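PDB 4XRI: putative uncharacterized protein from Chaetomium thermophilum, which serves as a nuclear import receptor of the importin-beta family, carrying various protein cargoes, and probably binds a small GTPase. Local coordinates for residues A[290-295]-A[334-339]; A[323-328]-A[366-371]; A[512-517]-A[550-555]; A[692-697]-A[727-732]; A[796-801]-A[841-846]. The protein carries 2 engineered substitutions. All coordinates share one frame; numbering follows the deposited sequence.

Contact 1 (A[290-295]-A[334-339])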
# COMPACT_ATOMS: atom_id res chain seq x y z
N LEU A 290 16.17 2.51 17.38
CA LEU A 290 16.81 3.07 16.20
C LEU A 290 17.92 2.17 15.66
O LEU A 290 18.12 2.08 14.45
CB LEU A 290 17.38 4.45 16.53
CG LEU A 290 16.32 5.54 16.69
CD1 LEU A 290 16.92 6.80 17.31
CD2 LEU A 290 15.71 5.86 15.34
N ALA A 291 18.62 1.50 16.58
CA ALA A 291 19.69 0.60 16.20
C ALA A 291 19.13 -0.68 15.58
O ALA A 291 19.72 -1.23 14.66
CB ALA A 291 20.57 0.28 17.40
N VAL A 292 18.00 -1.14 16.10
CA VAL A 292 17.31 -2.28 15.51
C VAL A 292 16.80 -1.90 14.12
O VAL A 292 16.89 -2.68 13.17
CB VAL A 292 16.13 -2.76 16.39
CG1 VAL A 292 15.21 -3.69 15.60
CG2 VAL A 292 16.65 -3.45 17.63
N GLU A 293 16.27 -0.69 14.02
CA GLU A 293 15.80 -0.15 12.75
C GLU A 293 16.93 -0.07 11.73
O GLU A 293 16.71 -0.22 10.53
CB GLU A 293 15.18 1.24 12.97
CG GLU A 293 14.89 2.02 11.70
CD GLU A 293 13.79 1.40 10.85
OE1 GLU A 293 13.01 0.58 11.39
OE2 GLU A 293 13.72 1.72 9.65
N PHE A 294 18.15 0.18 12.21
CA PHE A 294 19.33 0.19 11.35
C PHE A 294 19.46 -1.12 10.59
O PHE A 294 19.68 -1.12 9.37
CB PHE A 294 20.60 0.44 12.16
CG PHE A 294 21.87 0.33 11.35
CD1 PHE A 294 22.37 1.44 10.68
CD2 PHE A 294 22.56 -0.87 11.26
CE1 PHE A 294 23.53 1.35 9.94
CE2 PHE A 294 23.71 -0.96 10.51
CZ PHE A 294 24.20 0.14 9.86
N TRP A 295 19.32 -2.22 11.31
CA TRP A 295 19.49 -3.54 10.72
C TRP A 295 18.26 -3.97 9.94
O TRP A 295 18.36 -4.77 9.02
CB TRP A 295 19.84 -4.55 11.81
CG TRP A 295 21.27 -4.44 12.17
CD1 TRP A 295 21.80 -3.94 13.32
CD2 TRP A 295 22.38 -4.79 11.33
NE1 TRP A 295 23.17 -3.98 13.27
CE2 TRP A 295 23.55 -4.50 12.06
CE3 TRP A 295 22.49 -5.34 10.05
CZ2 TRP A 295 24.82 -4.74 11.54
CZ3 TRP A 295 23.75 -5.57 9.54
CH2 TRP A 295 24.90 -5.27 10.28
N PRO A 334 21.38 -13.01 17.82
CA PRO A 334 21.18 -13.31 19.25
C PRO A 334 20.67 -12.12 20.06
O PRO A 334 19.93 -12.32 21.03
CB PRO A 334 22.58 -13.72 19.71
CG PRO A 334 23.21 -14.29 18.51
CD PRO A 334 22.71 -13.44 17.36
N VAL A 335 21.03 -10.90 19.67
CA VAL A 335 20.56 -9.71 20.36
C VAL A 335 19.07 -9.49 20.10
O VAL A 335 18.32 -9.15 21.01
CB VAL A 335 21.35 -8.45 19.93
CG1 VAL A 335 20.71 -7.20 20.51
CG2 VAL A 335 22.80 -8.56 20.37
N LEU A 336 18.66 -9.70 18.85
CA LEU A 336 17.26 -9.59 18.47
C LEU A 336 16.39 -10.56 19.26
O LEU A 336 15.33 -10.19 19.76
CB LEU A 336 17.09 -9.83 16.97
CG LEU A 336 17.53 -8.70 16.05
CD1 LEU A 336 17.44 -9.15 14.60
CD2 LEU A 336 16.66 -7.47 16.29
N LEU A 337 16.86 -11.80 19.36
CA LEU A 337 16.17 -12.84 20.12
C LEU A 337 16.03 -12.46 21.58
O LEU A 337 15.01 -12.71 22.21
CB LEU A 337 16.91 -14.17 19.98
CG LEU A 337 16.98 -14.68 18.54
CD1 LEU A 337 17.97 -15.83 18.41
CD2 LEU A 337 15.61 -15.11 18.07
N GLN A 338 17.08 -11.84 22.12
CA GLN A 338 17.08 -11.37 23.49
C GLN A 338 16.03 -10.27 23.68
O GLN A 338 15.37 -10.19 24.72
CB GLN A 338 18.47 -10.85 23.88
CG GLN A 338 18.80 -10.97 25.35
CD GLN A 338 20.19 -10.46 25.68
OE1 GLN A 338 20.79 -9.72 24.90
NE2 GLN A 338 20.71 -10.86 26.83
N LEU A 339 15.88 -9.44 22.66
CA LEU A 339 14.92 -8.34 22.70
C LEU A 339 13.48 -8.83 22.60
O LEU A 339 12.55 -8.13 23.00
CB LEU A 339 15.21 -7.34 21.58
CG LEU A 339 16.46 -6.48 21.75
CD1 LEU A 339 16.66 -5.58 20.54
CD2 LEU A 339 16.37 -5.65 23.03
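Val292 of helix 285-310 meets Leu336 and Leu339 of helix 324-340, and the whole contact is apolar packing among these three side chains. The two methyls of the valine work separately. CG1 lies anti to the backbone N (chi1 165°) and approaches Leu336, coming within 4.1 Å of Leu336 CD2; CG2 turns to the other leucine and rests 3.6 Å from Leu339 CD1, the tighter of the two touches. A beta-branched residue suits this place because its two methyls diverge directly from CB, giving each leucine its own partner without a long, mobile chain. The leucines supply the reach: they are three residues apart, so one turn of helix offers both on the same side, and their branches span the gap between backbones whose nearest CA atoms, Val292 and Leu336, are 7.9 Å apart. Leu339 and Val292 run antiparallel alongside each other, whereas Leu336 meets the valine at a slant.

No hydrogen bond joins the segments. The helices keep their own backbone bonds, for example Leu339 N to Val335 O, 3.0 Å.

Around this small patch the helices of the superhelical HEAT array close in: helix 354-369 receives Leu336 on Cys361 and Leu339 on Ala358, helix 265-280 meets Val335 and Ala291 through Met280, and helix 243-260 covers Leu290 and Phe294.

Contact 2 (A[323-328]-A[366-371])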
# COMPACT_ATOMS: atom_id res chain seq x y z
N ASN A 323 26.49 -8.35 1.50
CA ASN A 323 26.10 -9.38 2.47
C ASN A 323 26.30 -8.95 3.92
O ASN A 323 26.77 -9.74 4.75
CB ASN A 323 26.89 -10.67 2.21
CG ASN A 323 26.02 -11.79 1.68
OD1 ASN A 323 24.85 -11.90 2.03
ND2 ASN A 323 26.59 -12.62 0.81
N PHE A 324 25.93 -7.71 4.23
CA PHE A 324 26.09 -7.17 5.58
C PHE A 324 25.37 -8.02 6.63
O PHE A 324 25.96 -8.39 7.65
CB PHE A 324 25.57 -5.73 5.65
CG PHE A 324 26.47 -4.73 4.99
CD1 PHE A 324 27.83 -4.96 4.89
CD2 PHE A 324 25.95 -3.57 4.46
CE1 PHE A 324 28.66 -4.03 4.28
CE2 PHE A 324 26.77 -2.64 3.85
CZ PHE A 324 28.12 -2.87 3.75
N ALA A 325 24.11 -8.31 6.36
CA ALA A 325 23.27 -9.07 7.29
C ALA A 325 23.82 -10.48 7.53
O ALA A 325 23.85 -10.96 8.66
CB ALA A 325 21.85 -9.14 6.77
N ARG A 326 24.26 -11.12 6.45
CA ARG A 326 24.82 -12.47 6.53
C ARG A 326 26.04 -12.50 7.44
O ARG A 326 26.13 -13.33 8.35
CB ARG A 326 25.19 -12.97 5.13
CG ARG A 326 25.66 -14.41 5.08
CD ARG A 326 26.09 -14.79 3.67
NE ARG A 326 26.46 -16.20 3.57
CZ ARG A 326 27.65 -16.69 3.89
NH1 ARG A 326 28.60 -15.88 4.34
NH2 ARG A 326 27.90 -17.99 3.78
N VAL A 327 26.97 -11.59 7.19
CA VAL A 327 28.18 -11.46 8.00
C VAL A 327 27.85 -11.15 9.46
O VAL A 327 28.49 -11.67 10.38
CB VAL A 327 29.10 -10.35 7.44
CG1 VAL A 327 30.26 -10.06 8.39
CG2 VAL A 327 29.63 -10.75 6.06
N ALA A 328 26.83 -10.32 9.68
CA ALA A 328 26.51 -9.83 11.02
C ALA A 328 25.63 -10.78 11.83
O ALA A 328 25.36 -10.52 13.00
CB ALA A 328 25.83 -8.48 10.91
N ALA A 366 15.56 -13.11 8.30
CA ALA A 366 15.39 -14.47 7.78
C ALA A 366 15.27 -14.45 6.26
O ALA A 366 15.78 -15.33 5.57
CB ALA A 366 14.17 -15.12 8.40
N GLN A 367 14.59 -13.43 5.74
CA GLN A 367 14.44 -13.24 4.30
C GLN A 367 15.78 -12.86 3.68
O GLN A 367 16.11 -13.27 2.57
CB GLN A 367 13.39 -12.17 3.99
CG GLN A 367 11.97 -12.54 4.38
CD GLN A 367 10.99 -11.41 4.15
OE1 GLN A 367 10.95 -10.81 3.08
NE2 GLN A 367 10.18 -11.11 5.16
N ALA A 368 16.55 -12.07 4.43
CA ALA A 368 17.80 -11.51 3.92
C ALA A 368 18.94 -12.53 3.85
O ALA A 368 19.74 -12.49 2.92
CB ALA A 368 18.22 -10.32 4.78
N VAL A 369 19.01 -13.43 4.82
CA VAL A 369 20.16 -14.33 4.91
C VAL A 369 19.81 -15.80 4.75
O VAL A 369 20.69 -16.65 4.60
CB VAL A 369 20.91 -14.16 6.25
CG1 VAL A 369 21.08 -12.68 6.56
CG2 VAL A 369 20.17 -14.86 7.37
N GLY A 370 18.52 -16.11 4.79
CA GLY A 370 18.06 -17.47 4.59
C GLY A 370 18.49 -18.46 5.66
O GLY A 370 18.28 -18.23 6.85
N SER A 371 19.09 -19.56 5.23
CA SER A 371 19.43 -20.67 6.12
C SER A 371 20.48 -20.32 7.17
O SER A 371 20.59 -20.99 8.20
CB SER A 371 19.93 -21.86 5.29
OG SER A 371 18.92 -22.32 4.41
O HOH W 1 22.58 -13.54 2.14
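This is a close, mainly apolar meeting of two helix ends: Ala325 and Arg326, at the start of helix 324-340, lie against Ala368 and Val369, at the finish of helix 354-369. The backbones come near, with the CA atoms of Arg326 and Val369 only 5.3 Å apart, and the alanines Ala325 and Ala368 beside this pair add little bulk between the helices. The methyl of Ala325 faces that of Ala368, CB to CB 4.3 Å, and touches Val369 CG1 at 3.6 Å. That same CG1 reaches over to the backbone, 3.5 Å from Arg326 N; it stands anti to the carbonyl carbon of its own residue, with chi1 at -45°. Such packing of neighbouring helices in a right-handed superhelix is how the HEAT repeats of importin-beta are built. At the margin a water connects the two ends, lying 2.8 Å from Asn323 OD1 and 3.1 Å from Ala368 O. Asn323 precedes the helix, but it is Glu302 of helix 285-310 that accepts hydrogen bonds from the N-H groups of Phe324 and Ala325. Gly370 ends the other helix with a positive phi of 65°, a conformation easy for a residue without a side chain, while its N still bonds to Ala366 O at 3.0 Å.

Contact 3 (A[512-517]-A[550-555])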
# COMPACT_ATOMS: atom_id res chain seq x y z
N ASN A 512 -18.17 -25.67 13.65
CA ASN A 512 -17.46 -24.85 14.62
C ASN A 512 -17.52 -23.36 14.27
O ASN A 512 -17.74 -22.52 15.14
CB ASN A 512 -16.00 -25.29 14.73
CG ASN A 512 -15.85 -26.63 15.42
OD1 ASN A 512 -16.77 -27.11 16.09
ND2 ASN A 512 -14.69 -27.26 15.26
N LEU A 513 -17.32 -23.05 13.00
CA LEU A 513 -17.31 -21.67 12.54
C LEU A 513 -18.71 -21.06 12.60
O LEU A 513 -18.86 -19.88 12.90
CB LEU A 513 -16.75 -21.59 11.12
CG LEU A 513 -15.27 -21.93 11.03
CD1 LEU A 513 -14.85 -22.17 9.59
CD2 LEU A 513 -14.44 -20.81 11.65
N LEU A 514 -19.72 -21.87 12.32
CA LEU A 514 -21.11 -21.42 12.44
C LEU A 514 -21.50 -21.22 13.90
O LEU A 514 -22.34 -20.37 14.21
CB LEU A 514 -22.06 -22.42 11.77
CG LEU A 514 -22.19 -22.31 10.25
CD1 LEU A 514 -23.04 -23.45 9.69
CD2 LEU A 514 -22.77 -20.97 9.86
N THR A 515 -20.88 -21.99 14.79
CA THR A 515 -21.16 -21.89 16.22
C THR A 515 -20.61 -20.59 16.79
O THR A 515 -21.31 -19.88 17.51
CB THR A 515 -20.57 -23.07 17.00
OG1 THR A 515 -21.10 -24.30 16.48
CG2 THR A 515 -20.90 -22.96 18.48
N VAL A 516 -19.36 -20.28 16.46
CA VAL A 516 -18.70 -19.10 17.01
C VAL A 516 -19.26 -17.81 16.42
O VAL A 516 -19.20 -16.75 17.06
CB VAL A 516 -17.16 -19.17 16.77
CG1 VAL A 516 -16.84 -19.11 15.29
CG2 VAL A 516 -16.44 -18.07 17.53
N THR A 517 -19.84 -17.88 15.22
CA THR A 517 -20.44 -16.71 14.60
C THR A 517 -21.92 -16.57 14.96
O THR A 517 -22.57 -15.58 14.61
CB THR A 517 -20.32 -16.75 13.06
OG1 THR A 517 -20.81 -18.00 12.56
CG2 THR A 517 -18.87 -16.57 12.63
N ALA A 550 -24.00 -26.66 -0.04
CA ALA A 550 -25.39 -26.37 -0.37
C ALA A 550 -26.20 -26.08 0.90
O ALA A 550 -26.88 -25.06 0.99
CB ALA A 550 -26.01 -27.53 -1.14
N SER A 551 -26.09 -26.98 1.87
CA SER A 551 -26.75 -26.82 3.17
C SER A 551 -26.29 -25.55 3.88
O SER A 551 -27.09 -24.83 4.48
CB SER A 551 -26.49 -28.03 4.06
OG SER A 551 -27.18 -29.18 3.59
N LEU A 552 -24.99 -25.27 3.80
CA LEU A 552 -24.42 -24.07 4.40
C LEU A 552 -24.99 -22.80 3.78
O LEU A 552 -25.31 -21.84 4.48
CB LEU A 552 -22.90 -24.06 4.26
CG LEU A 552 -22.23 -22.75 4.69
CD1 LEU A 552 -22.48 -22.51 6.16
CD2 LEU A 552 -20.75 -22.75 4.39
N SER A 553 -25.13 -22.81 2.45
CA SER A 553 -25.66 -21.66 1.73
C SER A 553 -27.05 -21.29 2.22
O SER A 553 -27.41 -20.11 2.25
CB SER A 553 -25.69 -21.95 0.22
OG SER A 553 -26.76 -22.82 -0.11
N THR A 554 -27.83 -22.30 2.60
CA THR A 554 -29.18 -22.08 3.13
C THR A 554 -29.14 -21.41 4.51
O THR A 554 -29.93 -20.51 4.79
CB THR A 554 -29.96 -23.40 3.25
OG1 THR A 554 -30.06 -24.02 1.96
CG2 THR A 554 -31.36 -23.15 3.79
N VAL A 555 -28.23 -21.87 5.36
CA VAL A 555 -28.06 -21.27 6.68
C VAL A 555 -27.62 -19.82 6.55
O VAL A 555 -28.17 -18.93 7.21
CB VAL A 555 -27.02 -22.03 7.53
CG1 VAL A 555 -26.80 -21.32 8.86
CG2 VAL A 555 -27.45 -23.48 7.75
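Leu514 reaches across from helix 503-516 with both methyls, one group of atoms serving two partners on helix 546-567. With chi1 at -81° its CG sits anti to the carbonyl carbon, and the fork at the end opens toward Leu552 and Val555. CD1 makes the closest touch, 3.7 Å from Leu552 CD1, and that same leucine methyl also lies 4.0 Å from Leu514 CD2. CD2 then turns to the valine, 4.2 Å from Val555 CG1. Leu552 is rotated differently, CG anti to the backbone N (chi1 172°), which carries CD1 to the incoming fork although its CB does not point at it. Flexible, branched leucines are apt here, since the CA atoms of Leu514 and Val555 stand 9.0 Å apart. The two helices, with helix 524-539 between them in sequence, run in roughly the same direction in the HEAT-type solenoid, and Leu552 also rests on Val538 of that intervening helix. Cutting Leu514 back to an alanine would probably take this partner from Leu552 and Val555 and open a gap between the two helices. Nearby, Thr517 OG1 donates to Leu513 O over 2.7 Å, approaching in the plane of the carbonyl along a lone pair; Arg559 NH1 bonds to that hydroxyl, and Arg559 NH2 reaches Leu514 O.

Contact 4 (A[692-697]-A[727-732])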
# COMPACT_ATOMS: atom_id res chain seq x y z
N ASN A 692 -28.97 1.01 -22.33
CA ASN A 692 -28.95 1.67 -21.03
C ASN A 692 -27.55 1.67 -20.44
O ASN A 692 -27.10 2.67 -19.87
CB ASN A 692 -29.93 1.00 -20.07
CG ASN A 692 -31.37 1.39 -20.36
OD1 ASN A 692 -31.66 2.52 -20.73
ND2 ASN A 692 -32.28 0.44 -20.17
N PHE A 693 -26.86 0.54 -20.57
CA PHE A 693 -25.48 0.42 -20.13
C PHE A 693 -24.60 1.45 -20.82
O PHE A 693 -23.89 2.20 -20.16
CB PHE A 693 -24.93 -0.99 -20.41
CG PHE A 693 -25.53 -2.06 -19.54
CD1 PHE A 693 -26.10 -1.75 -18.32
CD2 PHE A 693 -25.52 -3.38 -19.95
CE1 PHE A 693 -26.65 -2.73 -17.52
CE2 PHE A 693 -26.06 -4.37 -19.16
CZ PHE A 693 -26.63 -4.05 -17.94
N MET A 694 -24.67 1.47 -22.15
CA MET A 694 -23.86 2.39 -22.95
C MET A 694 -24.09 3.85 -22.56
O MET A 694 -23.14 4.62 -22.46
CB MET A 694 -24.15 2.20 -24.45
CG MET A 694 -23.61 0.90 -25.03
SD MET A 694 -21.82 0.76 -24.91
CE MET A 694 -21.31 2.11 -25.97
N ASN A 695 -25.35 4.21 -22.34
CA ASN A 695 -25.69 5.57 -21.94
C ASN A 695 -25.02 5.97 -20.63
O ASN A 695 -24.49 7.08 -20.51
CB ASN A 695 -27.21 5.72 -21.82
CG ASN A 695 -27.90 5.78 -23.17
OD1 ASN A 695 -27.26 6.00 -24.20
ND2 ASN A 695 -29.21 5.59 -23.17
N TYR A 696 -25.03 5.06 -19.66
CA TYR A 696 -24.38 5.32 -18.38
C TYR A 696 -22.86 5.34 -18.50
O TYR A 696 -22.19 6.19 -17.92
CB TYR A 696 -24.81 4.29 -17.33
CG TYR A 696 -26.11 4.63 -16.64
CD1 TYR A 696 -26.15 5.55 -15.61
CD2 TYR A 696 -27.30 4.02 -17.02
CE1 TYR A 696 -27.34 5.86 -14.97
CE2 TYR A 696 -28.49 4.33 -16.39
CZ TYR A 696 -28.50 5.25 -15.37
OH TYR A 696 -29.69 5.56 -14.74
N LEU A 697 -22.33 4.39 -19.26
CA LEU A 697 -20.88 4.30 -19.47
C LEU A 697 -20.36 5.54 -20.19
O LEU A 697 -19.37 6.14 -19.77
CB LEU A 697 -20.53 3.04 -20.26
CG LEU A 697 -20.81 1.70 -19.58
CD1 LEU A 697 -20.52 0.55 -20.52
CD2 LEU A 697 -20.01 1.55 -18.29
N GLY A 727 -23.77 -7.30 -34.16
CA GLY A 727 -24.09 -6.31 -35.17
C GLY A 727 -24.79 -5.07 -34.64
O GLY A 727 -24.76 -4.02 -35.27
N HIS A 728 -25.43 -5.20 -33.48
CA HIS A 728 -26.07 -4.07 -32.83
C HIS A 728 -25.08 -2.96 -32.52
O HIS A 728 -25.44 -1.78 -32.50
CB HIS A 728 -26.75 -4.51 -31.53
CG HIS A 728 -28.07 -5.19 -31.73
ND1 HIS A 728 -28.19 -6.56 -31.78
CD2 HIS A 728 -29.32 -4.69 -31.86
CE1 HIS A 728 -29.46 -6.88 -31.95
NE2 HIS A 728 -30.17 -5.76 -32.00
N PHE A 729 -23.82 -3.33 -32.30
CA PHE A 729 -22.81 -2.38 -31.85
C PHE A 729 -22.48 -1.31 -32.89
O PHE A 729 -21.87 -0.30 -32.57
CB PHE A 729 -21.53 -3.11 -31.45
CG PHE A 729 -20.63 -2.30 -30.55
CD1 PHE A 729 -20.84 -2.28 -29.18
CD2 PHE A 729 -19.60 -1.55 -31.07
CE1 PHE A 729 -20.03 -1.52 -28.35
CE2 PHE A 729 -18.78 -0.80 -30.25
CZ PHE A 729 -19.00 -0.78 -28.89
N GLU A 730 -22.91 -1.52 -34.14
CA GLU A 730 -22.68 -0.53 -35.18
C GLU A 730 -23.30 0.81 -34.78
O GLU A 730 -22.81 1.88 -35.15
CB GLU A 730 -23.25 -1.00 -36.53
CG GLU A 730 -22.98 -0.03 -37.67
CD GLU A 730 -23.53 -0.50 -39.00
OE1 GLU A 730 -24.25 -1.52 -39.03
OE2 GLU A 730 -23.23 0.15 -40.02
N THR A 731 -24.38 0.73 -34.00
CA THR A 731 -25.04 1.91 -33.46
C THR A 731 -24.09 2.77 -32.62
O THR A 731 -24.21 3.99 -32.57
CB THR A 731 -26.27 1.51 -32.62
OG1 THR A 731 -27.24 0.87 -33.46
CG2 THR A 731 -26.91 2.71 -31.94
N TYR A 732 -23.12 2.12 -31.98
CA TYR A 732 -22.21 2.82 -31.07
C TYR A 732 -20.80 2.99 -31.62
O TYR A 732 -19.95 3.60 -30.98
CB TYR A 732 -22.13 2.09 -29.73
CG TYR A 732 -23.49 1.78 -29.14
CD1 TYR A 732 -24.25 2.78 -28.55
CD2 TYR A 732 -24.01 0.49 -29.18
CE1 TYR A 732 -25.49 2.51 -28.02
CE2 TYR A 732 -25.25 0.21 -28.65
CZ TYR A 732 -25.99 1.23 -28.07
OH TYR A 732 -27.22 0.95 -27.55
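Met694 curls over the face of the Tyr732 ring, its three torsions all near -65°, so that the folded chain lies along the aromatic surface instead of pointing straight at it. CG is the nearest to the centre, 3.8 Å from the centroid of the Tyr732 ring and 8° off the normal, a CH-pi contact. The sulfur follows at a greater height: SD is 4.8 Å from that centroid in a Met-aromatic arrangement. The chain then bends back, bringing CE to 3.8 Å from Tyr732 CB. Methionine suits the job, since its unbranched, supple chain can bend along the ring. The other face of the tyrosine is covered by Thr731 CG2, 4.1 Å above the plane, so the ring is sandwiched. In the HEAT-type solenoid the two segments lie on helix 690-701 and at the start of helix 730-743, with the 3-10 turn before it; helix 711-725 comes between them in sequence, and its Phe718 and Ile721 also touch Met694. Phe729, on that 3-10 turn, sits farther off, CE1 4.5 Å from Met694 SD, and Tyr732 CB covers one face of its ring. The tyrosine hydroxyl is held by a hydrogen bond to Asp691, just before Asn692. A serine in place of Tyr732 would probably strip Met694 of the aromatic face it lies on and leave Asp691 without this hydrogen-bonding partner.

Contact 5 (A[796-801]-A[841-846])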
# COMPACT_ATOMS: atom_id res chain seq x y z
N ALA A 796 -1.68 1.74 -35.14
CA ALA A 796 -0.94 2.85 -34.56
C ALA A 796 -0.71 2.64 -33.07
O ALA A 796 0.40 2.81 -32.57
CB ALA A 796 -1.67 4.17 -34.80
N LEU A 797 -1.77 2.25 -32.37
CA LEU A 797 -1.69 1.98 -30.94
C LEU A 797 -0.82 0.76 -30.66
O LEU A 797 -0.01 0.77 -29.74
CB LEU A 797 -3.09 1.77 -30.36
CG LEU A 797 -3.15 1.30 -28.91
CD1 LEU A 797 -2.38 2.25 -27.99
CD2 LEU A 797 -4.58 1.20 -28.47
N LEU A 798 -1.01 -0.29 -31.46
CA LEU A 798 -0.19 -1.50 -31.36
C LEU A 798 1.29 -1.16 -31.42
O LEU A 798 2.09 -1.68 -30.64
CB LEU A 798 -0.54 -2.48 -32.48
CG LEU A 798 -1.83 -3.29 -32.34
CD1 LEU A 798 -2.10 -4.07 -33.63
CD2 LEU A 798 -1.75 -4.23 -31.16
N ASN A 799 1.65 -0.27 -32.34
CA ASN A 799 3.03 0.18 -32.48
C ASN A 799 3.50 1.00 -31.29
O ASN A 799 4.64 0.88 -30.86
CB ASN A 799 3.19 0.99 -33.77
CG ASN A 799 4.60 1.48 -33.97
OD1 ASN A 799 5.52 0.70 -34.23
ND2 ASN A 799 4.80 2.79 -33.86
N SER A 800 2.61 1.84 -30.77
CA SER A 800 2.92 2.67 -29.61
C SER A 800 3.22 1.80 -28.40
O SER A 800 4.14 2.07 -27.63
CB SER A 800 1.77 3.62 -29.31
OG SER A 800 2.11 4.52 -28.27
N ILE A 801 2.44 0.74 -28.25
CA ILE A 801 2.62 -0.23 -27.17
C ILE A 801 3.95 -0.97 -27.33
O ILE A 801 4.67 -1.20 -26.36
CB ILE A 801 1.47 -1.24 -27.13
CG1 ILE A 801 0.15 -0.52 -26.81
CG2 ILE A 801 1.74 -2.33 -26.10
CD1 ILE A 801 -1.05 -1.42 -26.90
N THR A 841 6.33 -8.28 -36.22
CA THR A 841 7.02 -9.54 -36.01
C THR A 841 7.82 -9.52 -34.72
O THR A 841 7.78 -10.46 -33.93
CB THR A 841 7.97 -9.86 -37.18
OG1 THR A 841 7.23 -9.86 -38.41
CG2 THR A 841 8.63 -11.22 -36.99
N ALA A 842 8.54 -8.42 -34.50
CA ALA A 842 9.33 -8.24 -33.29
C ALA A 842 8.45 -8.25 -32.05
O ALA A 842 8.80 -8.85 -31.03
CB ALA A 842 10.12 -6.94 -33.37
N MET A 843 7.30 -7.58 -32.14
CA MET A 843 6.36 -7.50 -31.03
C MET A 843 5.86 -8.89 -30.63
O MET A 843 5.85 -9.23 -29.45
CB MET A 843 5.17 -6.61 -31.40
CG MET A 843 4.23 -6.28 -30.26
SD MET A 843 2.80 -5.36 -30.83
CE MET A 843 2.06 -4.87 -29.27
N ILE A 844 5.45 -9.67 -31.62
CA ILE A 844 4.94 -11.01 -31.38
C ILE A 844 6.03 -11.94 -30.88
O ILE A 844 5.84 -12.68 -29.90
CB ILE A 844 4.34 -11.61 -32.66
CG1 ILE A 844 3.23 -10.70 -33.18
CG2 ILE A 844 3.82 -13.02 -32.40
CD1 ILE A 844 2.65 -11.18 -34.48
N ARG A 845 7.19 -11.90 -31.54
CA ARG A 845 8.31 -12.75 -31.16
C ARG A 845 8.75 -12.48 -29.73
O ARG A 845 9.04 -13.42 -28.98
CB ARG A 845 9.49 -12.54 -32.11
CG ARG A 845 10.67 -13.44 -31.81
CD ARG A 845 11.95 -12.90 -32.42
NE ARG A 845 13.13 -13.43 -31.75
CZ ARG A 845 13.61 -12.95 -30.60
NH1 ARG A 845 14.69 -13.49 -30.05
NH2 ARG A 845 13.01 -11.93 -30.01
N GLU A 846 8.79 -11.21 -29.34
CA GLU A 846 9.14 -10.84 -27.98
C GLU A 846 8.13 -11.41 -26.98
O GLU A 846 8.50 -11.85 -25.90
CB GLU A 846 9.21 -9.32 -27.82
CG GLU A 846 9.54 -8.86 -26.41
CD GLU A 846 9.21 -7.41 -26.16
OE1 GLU A 846 8.07 -7.00 -26.49
OE2 GLU A 846 10.08 -6.68 -25.65
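Where Leu798 and Ile801 meet Met843 no ring takes part; the flat group touched is the peptide carbonyl of Leu798, and the methionine comes at its oxygen. Met843 CE lies 3.5 Å from Leu798 O, with a C=O...CE angle of about 129°, and SD follows at 3.8 Å from the same Leu798 O. Trp839, one turn earlier on the methionine's helix, touches Leu798 and Asn799.

Met843 carries the contact from its side alone. Its chain is fully extended, CG anti to the backbone N at chi1 -171° and the later torsions close to 180°, so the terminal methyl is carried far out from the backbone. There it finds two apolar partners three residues apart on one helix: CE is 4.1 Å from Ile801 CG2 and 4.3 Å from Leu798 CD2. Ile801 suits its place because a beta-branch puts CG2 close to the backbone, where the incoming tip ends, and Leu798 adds a second methyl from another direction. Methionine is apt because a long unbranched chain can bridge from one helix to the other.

Neighbours close the surroundings: Leu798 and Met843 both rest on Ser815 of helix 809-825, and Ile801 on Met768 of helix 754-780. Helices 791-802 and 838-849, with helix 809-825 packed against both, are joined by apolar side chains, as in the stacked helices of a HEAT-type solenoid.

How the contacts relate
The five contacts are spread along a helical solenoid. Contacts 1 and 2 are neighbours, their centres 14 Å apart, sharing helix 324-340 and interleaving in sequence; Trp295 of contact 1 joins them, CH2 lying 3.4 Å from Ala328 CB. Contacts 3, 4 and 5 come later, in series, with one intervening helix between the paired helices in contacts 3 and 4, and a long and a short one in contact 5. Centre to centre, contacts 4 and 5 are about 29 Å apart, contacts 3 and 4 about 43 Å, and contacts 1 and 4, on opposite sides of the chain's centre, about 62 Å. Small packing patches spread along the array are consistent with a flexible transport receptor.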